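Local coordinates for protein TRAS1 ORF2p (Bombyx mori, PDB 1WDU) that probably nicks target DNA through its N-terminal endonuclease domain as part of a telomere-specific non-LTR retrotransposon protein, which also carries reverse transcriptase and RNase H regions, at residues A[138-143]-A[149-154]. The protein carries 1 engineered substitution. Numbering follows the deposited sequence.
Sequences KRVERK and LIFGGD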
loop_
_atom_site.group_PDB
_atom_site.type_symbol
_atom_site.label_atom_id
_atom_site.label_comp_id
_atom_site.label_asym_id
_atom_site.label_seq_id
_atom_site.Cartn_x
_atom_site.Cartn_y
_atom_site.Cartn_z
ATOM N N LYS A 138 -10.098 -10.759 -2.458
ATOM C CA LYS A 138 -10.364 -12.174 -2.210
ATOM C C LYS A 138 -9.546 -13.040 -3.164
ATOM O O LYS A 138 -8.856 -13.960 -2.738
ATOM C CB LYS A 138 -11.856 -12.478 -2.389
ATOM C CG LYS A 138 -12.764 -11.729 -1.419
ATOM C CD LYS A 138 -14.194 -12.272 -1.429
ATOM C CE LYS A 138 -15.045 -11.600 -0.346
ATOM N NZ LYS A 138 -16.454 -12.107 -0.289
ATOM N N ARG A 139 -9.629 -12.729 -4.455
ATOM C CA ARG A 139 -8.903 -13.465 -5.484
ATOM C C ARG A 139 -7.414 -13.548 -5.159
ATOM O O ARG A 139 -6.797 -14.609 -5.311
ATOM C CB ARG A 139 -9.111 -12.795 -6.846
ATOM C CG ARG A 139 -8.468 -13.520 -8.027
ATOM C CD ARG A 139 -9.187 -13.165 -9.329
ATOM N NE ARG A 139 -8.655 -13.882 -10.485
ATOM C CZ ARG A 139 -7.579 -13.510 -11.175
ATOM N NH1 ARG A 139 -6.909 -12.417 -10.831
ATOM N NH2 ARG A 139 -7.172 -14.235 -12.212
ATOM N N VAL A 140 -6.840 -12.433 -4.702
ATOM C CA VAL A 140 -5.419 -12.404 -4.350
ATOM C C VAL A 140 -5.161 -13.296 -3.143
ATOM O O VAL A 140 -4.205 -14.056 -3.122
ATOM C CB VAL A 140 -4.931 -10.957 -4.017
ATOM C CG1 VAL A 140 -3.528 -10.998 -3.448
ATOM C CG2 VAL A 140 -4.948 -10.089 -5.268
ATOM N N GLU A 141 -6.031 -13.208 -2.142
ATOM C CA GLU A 141 -5.885 -13.991 -0.922
ATOM C C GLU A 141 -5.955 -15.513 -1.138
ATOM O O GLU A 141 -5.106 -16.253 -0.637
ATOM C CB GLU A 141 -6.947 -13.545 0.090
ATOM C CG GLU A 141 -6.551 -13.685 1.561
ATOM C CD GLU A 141 -6.753 -15.085 2.107
ATOM O OE1 GLU A 141 -6.413 -15.315 3.289
ATOM O OE2 GLU A 141 -7.257 -15.954 1.363
ATOM N N ARG A 142 -6.950 -15.982 -1.889
ATOM C CA ARG A 142 -7.095 -17.421 -2.111
ATOM C C ARG A 142 -6.077 -17.989 -3.094
ATOM O O ARG A 142 -5.474 -19.026 -2.844
ATOM C CB ARG A 142 -8.513 -17.760 -2.599
ATOM C CG ARG A 142 -8.798 -17.424 -4.057
ATOM C CD ARG A 142 -10.132 -18.013 -4.505
ATOM N NE ARG A 142 -10.049 -18.601 -5.843
ATOM C CZ ARG A 142 -9.908 -17.908 -6.970
ATOM N NH1 ARG A 142 -9.840 -16.586 -6.940
ATOM N NH2 ARG A 142 -9.812 -18.544 -8.133
ATOM N N LYS A 143 -5.889 -17.294 -4.207
ATOM C CA LYS A 143 -4.969 -17.726 -5.242
ATOM C C LYS A 143 -3.521 -17.421 -4.873
ATOM O O LYS A 143 -2.625 -17.561 -5.700
ATOM C CB LYS A 143 -5.339 -17.028 -6.557
ATOM C CG LYS A 143 -4.595 -17.512 -7.781
ATOM C CD LYS A 143 -5.243 -16.971 -9.044
ATOM C CE LYS A 143 -4.620 -17.584 -10.289
ATOM N NZ LYS A 143 -5.325 -17.171 -11.534
ATOM N N LEU A 149 0.983 -12.169 3.474
ATOM C CA LEU A 149 0.334 -11.155 2.661
ATOM C C LEU A 149 0.353 -9.793 3.348
ATOM O O LEU A 149 0.120 -9.702 4.551
ATOM C CB LEU A 149 -1.125 -11.541 2.369
ATOM C CG LEU A 149 -1.453 -12.835 1.611
ATOM C CD1 LEU A 149 -2.946 -12.844 1.279
ATOM C CD2 LEU A 149 -0.642 -12.935 0.332
ATOM N N ILE A 150 0.649 -8.747 2.580
ATOM C CA ILE A 150 0.648 -7.367 3.081
ATOM C C ILE A 150 -0.001 -6.494 2.006
ATOM O O ILE A 150 0.426 -6.504 0.848
ATOM C CB ILE A 150 2.070 -6.796 3.331
ATOM C CG1 ILE A 150 2.843 -7.663 4.328
ATOM C CG2 ILE A 150 1.956 -5.381 3.894
ATOM C CD1 ILE A 150 4.284 -7.174 4.570
ATOM N N PHE A 151 -1.031 -5.746 2.395
ATOM C CA PHE A 151 -1.745 -4.871 1.474
ATOM C C PHE A 151 -1.604 -3.452 1.951
ATOM O O PHE A 151 -1.655 -3.188 3.147
ATOM C CB PHE A 151 -3.253 -5.157 1.444
ATOM C CG PHE A 151 -3.628 -6.500 0.897
ATOM C CD1 PHE A 151 -3.425 -7.655 1.648
ATOM C CD2 PHE A 151 -4.242 -6.604 -0.354
ATOM C CE1 PHE A 151 -3.838 -8.900 1.162
ATOM C CE2 PHE A 151 -4.654 -7.838 -0.849
ATOM C CZ PHE A 151 -4.451 -8.992 -0.085
ATOM N N GLY A 152 -1.467 -2.534 1.005
ATOM C CA GLY A 152 -1.357 -1.134 1.358
ATOM C C GLY A 152 -1.915 -0.276 0.242
ATOM O O GLY A 152 -1.630 -0.510 -0.940
ATOM N N GLY A 153 -2.722 0.710 0.609
ATOM C CA GLY A 153 -3.275 1.591 -0.390
ATOM C C GLY A 153 -4.305 2.567 0.136
ATOM O O GLY A 153 -4.470 2.742 1.344
ATOM N N ASP A 154 -4.988 3.207 -0.808
ATOM C CA ASP A 154 -6.029 4.172 -0.519
ATOM C C ASP A 154 -7.357 3.473 -0.786
ATOM O O ASP A 154 -7.671 3.147 -1.923
ATOM C CB ASP A 154 -5.880 5.389 -1.444
ATOM C CG ASP A 154 -6.902 6.471 -1.160
ATOM O OD1 ASP A 154 -7.761 6.273 -0.277
ATOM O OD2 ASP A 154 -6.848 7.525 -1.828
#
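Glu141, in the last turn of helix 131-142, and Leu149, the first residue of strand 149-154, bring the two backbones closest together, with their CA atoms 7.7 Å apart; no hydrogen bond spans the contact, which rests on van der Waals packing. The Leu149 side chain points to the helix and sets its CD1 methyl against it. That methyl lies 3.7 Å from CG of Glu141 and nearly as close to the CA of the same residue, so it meets both the CG methylene and the backbone. The two side chains cross at about a right angle. Because the Glu141 chain bends at its second torsion (chi2 -83°), the aliphatic part lies on the leucine while the carboxylate turns away from it; the side chain also touches Pro146 in the connecting loop.

The contact closes a beta-alpha-beta unit in which strand 116-123 leads through helix 131-142 into strand 149-154, parallel to the first, within the four-layered alpha/beta sandwich of this DNase I-like endonuclease domain.

Two residues further along the same face of the strand, Phe151 points its ring at the helix, and its far carbon CZ comes to 4.0 Å from CG1 of Val140. The approach to the ring is oblique, and the two side chains run past each other in opposite directions. With chi1 at 171°, CG1 of Val140 lies anti to the backbone N and is the branch aimed at the ring, while CG2 stays more than 5 Å from CZ of Phe151. Val140 also packs on Ile105 and Val107 of strand 105-111, the strand next to 116-123 in the same sheet. Phe151 touches Val120 and stacks on Phe211 of the antiparallel neighbour 204-212.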